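Local coordinates for 34L protein (PDB 1SFU) that binds left-handed Z-DNA through its N-terminal Zalpha domain and, as a poxvirus E3 homologue, probably blunts host antiviral responses to double-stranded RNA, at a contact of chain A with DNA. Coordinates in Å, arbitrary orientation; residue numbers count along the deposited sequence, not the author numbering.

Site 1: a contact of chain A with DNA. Residues 43-44, 47-48. With nucleotides of chain B.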
# COMPACT_ATOMS: atom_id res chain seq x y z
N LYS A 43 1.13 -13.41 -3.16
CA LYS A 43 2.14 -12.44 -3.56
C LYS A 43 2.41 -11.45 -2.43
O LYS A 43 3.55 -11.02 -2.23
CB LYS A 43 1.70 -11.70 -4.83
CG LYS A 43 2.79 -10.86 -5.48
CD LYS A 43 2.37 -10.34 -6.86
CE LYS A 43 1.19 -9.38 -6.78
NZ LYS A 43 1.51 -8.16 -5.98
N LYS A 44 1.37 -11.10 -1.67
CA LYS A 44 1.56 -10.17 -0.56
C LYS A 44 2.53 -10.75 0.46
O LYS A 44 3.41 -10.05 0.98
CB LYS A 44 0.23 -9.84 0.13
CG LYS A 44 0.41 -8.97 1.36
CD LYS A 44 -0.90 -8.55 2.02
CE LYS A 44 -0.61 -7.66 3.23
NZ LYS A 44 -1.83 -7.13 3.90
N ASN A 47 6.09 -10.65 -0.91
CA ASN A 47 6.66 -9.29 -0.86
C ASN A 47 7.07 -8.90 0.56
O ASN A 47 8.11 -8.27 0.75
CB ASN A 47 5.65 -8.26 -1.39
CG ASN A 47 5.73 -8.08 -2.89
OD1 ASN A 47 6.81 -8.15 -3.48
ND2 ASN A 47 4.59 -7.83 -3.52
N GLN A 48 6.26 -9.25 1.54
CA GLN A 48 6.59 -8.92 2.92
C GLN A 48 7.98 -9.46 3.27
O GLN A 48 8.74 -8.83 3.99
CB GLN A 48 5.55 -9.49 3.88
CG GLN A 48 4.20 -8.80 3.83
CD GLN A 48 3.19 -9.44 4.77
OE1 GLN A 48 2.96 -10.64 4.71
NE2 GLN A 48 2.58 -8.63 5.64
P DG B 5 1.91 -6.22 -1.38
OP1 DG B 5 2.35 -7.00 -2.56
OP2 DG B 5 0.70 -6.64 -0.63
O5' DG B 5 3.14 -6.17 -0.37
C5' DG B 5 3.04 -5.37 0.81
C4' DG B 5 4.36 -5.36 1.55
O4' DG B 5 5.38 -4.82 0.68
C3' DG B 5 4.34 -4.46 2.78
O3' DG B 5 4.21 -5.29 3.94
C2' DG B 5 5.76 -3.92 2.84
C1' DG B 5 6.28 -4.00 1.41
N9 DG B 5 6.38 -2.73 0.71
C8 DG B 5 7.49 -2.23 0.08
N7 DG B 5 7.28 -1.09 -0.52
C5 DG B 5 5.95 -0.80 -0.26
C6 DG B 5 5.16 0.31 -0.66
O6 DG B 5 5.49 1.27 -1.37
N1 DG B 5 3.85 0.21 -0.17
C2 DG B 5 3.38 -0.83 0.59
N2 DG B 5 2.08 -0.74 0.96
N3 DG B 5 4.11 -1.87 0.97
C4 DG B 5 5.38 -1.79 0.51
P DC B 6 3.07 -4.95 5.02
OP1 DC B 6 3.15 -5.99 6.10
OP2 DC B 6 1.79 -4.75 4.30
O5' DC B 6 3.53 -3.55 5.61
C5' DC B 6 3.06 -3.09 6.88
C4' DC B 6 2.33 -1.78 6.73
O4' DC B 6 3.26 -0.76 6.29
C3' DC B 6 1.19 -1.78 5.71
O3' DC B 6 0.11 -0.99 6.20
C2' DC B 6 1.80 -1.09 4.51
C1' DC B 6 2.71 -0.08 5.18
N1 DC B 6 3.81 0.38 4.33
C2 DC B 6 3.67 1.59 3.64
O2 DC B 6 2.63 2.25 3.80
N3 DC B 6 4.66 2.02 2.83
C4 DC B 6 5.76 1.28 2.69
N4 DC B 6 6.71 1.73 1.86
C5 DC B 6 5.94 0.05 3.39
C6 DC B 6 4.95 -0.36 4.20
O HOH W 1 -0.50 -5.28 5.98

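Site 2: a contact of chain A with DNA. Residues 43, 47, 51, 67. With nucleotides of chain B.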
# COMPACT_ATOMS: atom_id res chain seq x y z
N LYS A 43 1.13 -13.41 -3.16
CA LYS A 43 2.14 -12.44 -3.56
C LYS A 43 2.41 -11.45 -2.43
O LYS A 43 3.55 -11.02 -2.23
CB LYS A 43 1.70 -11.70 -4.83
CG LYS A 43 2.79 -10.86 -5.48
CD LYS A 43 2.37 -10.34 -6.86
CE LYS A 43 1.19 -9.38 -6.78
NZ LYS A 43 1.51 -8.16 -5.98
N ASN A 47 6.09 -10.65 -0.91
CA ASN A 47 6.66 -9.29 -0.86
C ASN A 47 7.07 -8.90 0.56
O ASN A 47 8.11 -8.27 0.75
CB ASN A 47 5.65 -8.26 -1.39
CG ASN A 47 5.73 -8.08 -2.89
OD1 ASN A 47 6.81 -8.15 -3.48
ND2 ASN A 47 4.59 -7.83 -3.52
N TYR A 51 11.12 -7.72 0.89
CA TYR A 51 11.62 -6.43 1.37
C TYR A 51 12.39 -6.57 2.68
O TYR A 51 13.32 -5.82 2.93
CB TYR A 51 10.49 -5.41 1.49
CG TYR A 51 10.03 -4.91 0.14
CD1 TYR A 51 8.94 -5.48 -0.52
CD2 TYR A 51 10.74 -3.90 -0.51
CE1 TYR A 51 8.57 -5.05 -1.81
CE2 TYR A 51 10.39 -3.47 -1.79
CZ TYR A 51 9.31 -4.04 -2.43
OH TYR A 51 8.98 -3.61 -3.70
N PRO A 67 8.84 -4.85 -9.80
CA PRO A 67 10.23 -4.92 -9.34
C PRO A 67 10.89 -6.26 -9.60
O PRO A 67 10.26 -7.31 -9.51
CB PRO A 67 10.11 -4.62 -7.85
CG PRO A 67 8.90 -3.71 -7.79
CD PRO A 67 7.94 -4.39 -8.73
P DG B 3 2.10 -5.09 -10.50
OP1 DG B 3 2.29 -5.35 -11.95
OP2 DG B 3 1.97 -6.21 -9.55
O5' DG B 3 3.27 -4.11 -10.04
C5' DG B 3 3.49 -3.86 -8.66
C4' DG B 3 4.60 -2.85 -8.48
O4' DG B 3 4.30 -1.68 -9.27
C3' DG B 3 4.73 -2.36 -7.05
O3' DG B 3 5.85 -3.05 -6.48
C2' DG B 3 5.17 -0.92 -7.20
C1' DG B 3 4.70 -0.50 -8.59
N9 DG B 3 3.57 0.43 -8.65
C8 DG B 3 3.56 1.65 -9.28
N7 DG B 3 2.41 2.26 -9.20
C5 DG B 3 1.61 1.39 -8.47
C6 DG B 3 0.25 1.52 -8.08
O6 DG B 3 -0.53 2.45 -8.31
N1 DG B 3 -0.18 0.41 -7.35
C2 DG B 3 0.60 -0.67 -7.04
N2 DG B 3 0.01 -1.64 -6.32
N3 DG B 3 1.88 -0.80 -7.40
C4 DG B 3 2.31 0.26 -8.11
P DC B 4 5.61 -4.07 -5.26
OP1 DC B 4 6.93 -4.64 -4.87
OP2 DC B 4 4.52 -4.97 -5.67
O5' DC B 4 5.06 -3.12 -4.11
C5' DC B 4 5.13 -3.50 -2.74
C4' DC B 4 3.76 -3.37 -2.10
O4' DC B 4 3.36 -1.97 -2.09
C3' DC B 4 2.64 -4.14 -2.80
O3' DC B 4 1.74 -4.69 -1.83
C2' DC B 4 1.91 -3.06 -3.57
C1' DC B 4 2.05 -1.87 -2.64
N1 DC B 4 1.94 -0.57 -3.32
C2 DC B 4 0.74 0.12 -3.25
O2 DC B 4 -0.19 -0.38 -2.61
N3 DC B 4 0.61 1.32 -3.89
C4 DC B 4 1.65 1.81 -4.57
N4 DC B 4 1.48 3.00 -5.20
C5 DC B 4 2.89 1.13 -4.66
C6 DC B 4 3.00 -0.05 -4.02
P DG B 5 1.91 -6.22 -1.38
OP1 DG B 5 2.35 -7.00 -2.56
OP2 DG B 5 0.70 -6.64 -0.63
O5' DG B 5 3.14 -6.17 -0.37
C5' DG B 5 3.04 -5.37 0.81
C4' DG B 5 4.36 -5.36 1.55
O4' DG B 5 5.38 -4.82 0.68
C3' DG B 5 4.34 -4.46 2.78
O3' DG B 5 4.21 -5.29 3.94
C2' DG B 5 5.76 -3.92 2.84
C1' DG B 5 6.28 -4.00 1.41
N9 DG B 5 6.38 -2.73 0.71
C8 DG B 5 7.49 -2.23 0.08
N7 DG B 5 7.28 -1.09 -0.52
C5 DG B 5 5.95 -0.80 -0.26
C6 DG B 5 5.16 0.31 -0.66
O6 DG B 5 5.49 1.27 -1.37
N1 DG B 5 3.85 0.21 -0.17
C2 DG B 5 3.38 -0.83 0.59
N2 DG B 5 2.08 -0.74 0.96
N3 DG B 5 4.11 -1.87 0.97
C4 DG B 5 5.38 -1.79 0.51
O HOH W 2 7.90 -7.07 -5.70
O HOH W 3 4.43 -7.12 -6.78

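Site 1: a contact of chain A with DNA
Asn47 and Lys43 converge on OP1, a non-bridging phosphate oxygen of DG5, where the recognition helix 43-55 of this Zalpha domain, a winged helix-turn-helix fold, meets the zigzag backbone of Z-DNA. The Asn47 amide nitrogen ND2 donates to OP1 at 2.6 Å, with 151° at the hydrogen; OP1 lies close to the amide plane but the N-H points somewhat off it. Behind that bond, Asn47 CB rests 3.4 Å from the bridging O5' of the same nucleotide, which places the root of the side chain against the phosphate ester. Lys43 approaches the same oxygen from one turn earlier in the helix. Its chain leaves with CG anti to the backbone N (chi1 -169°) and then bends at both chi3 and chi4, folding the side-chain amine back towards the DNA; NZ stands 3.7 Å from OP1, a long salt bridge, which probably contributes electrostatic attraction more than a tight grip. The other non-bridging oxygen, OP2 of DG5, is met by the aliphatic stem of Lys44, whose CB lies 3.3 Å away. This lysine is extended along its whole length, passing alongside the DG5 phosphate to carry its amine on towards the next nucleotide. There it acts indirectly: NZ is 3.1 Å from a water that in turn sits 2.9 Å from OP2 of DC6. Gln48 takes the remaining non-bridging oxygen of that phosphate. Its CG passes 3.5 Å from O3' of DG5, at the junction of the two nucleotides. All these contacts fall on phosphate oxygens, which fits recognition of backbone shape rather than of base edges. From the terminal amide of Gln48, NE2 donates to OP1 of DC6 at 2.7 Å, nearly straight at 166° and almost within the amide plane.

Site 2: a contact of chain A with DNA
Pro67 lays the CG-CD edge of its ring against the DG3-DC4 step, on the wing of the winged helix-turn-helix Zalpha fold, in the loop residues just before strand 68-71. CD lies 3.4 Å from O3' of DG3 and also packs on the sugar carbon C4', while CG faces the DC4 phosphate, a van der Waals contact that probably depends on the shape of the backbone. At the DC4 phosphate the recognition helix 43-55 takes over. The Tyr51 hydroxyl OH donates to OP1 of DC4 at 2.6 Å, and that oxygen sits at the ring edge, in the plane of the phenol. On the same ring, CE1 lies 3.9 Å from C5' of DC4. A water shares the phosphate oxygen: it is 2.7 Å from OP1 of DC4 and 2.7 Å from OD1 of Asn47, tying the amide's carbonyl end to this phosphate. A second water lies between Lys43 NZ, 3.2 Å away, and OP2 of DC4; its separation from OP2 is so short that this leg is doubtful. One nucleotide further on, the Tyr51 ring meets the base of DG5. With CG anti to the carbonyl carbon (chi1 -74°), the ring reaches out from the helix. DG5 is syn about its glycosidic bond, as guanines of Z-DNA are, which turns C8 outward and presents it to the ring, so this contact probably helps to recognise the Z conformation. C8 stands 3.3 Å above the phenol plane, over the ring centre. The planes are inclined by 60°, so the imidazole part of the base points its C8 edge into the phenol face rather than stacking flat on it.

Sites 1 and 2 are neighbouring stretches of one DNA-binding surface, the centres of their C-alpha atoms being about 5 Å apart. Both draw on helix 43-55 and share Lys43 and Asn47, which stand where the two meet at the DG5 phosphate. From there site 1 continues towards the 3' end with Lys44 and Gln48, while site 2 runs towards the 5' end with Tyr51 and adds Pro67 from the wing. Helix and wing together thus follow consecutive nucleotides, DG3 to DC6, of one strand. The deposited assembly holds two protein copies, each repeating this arrangement.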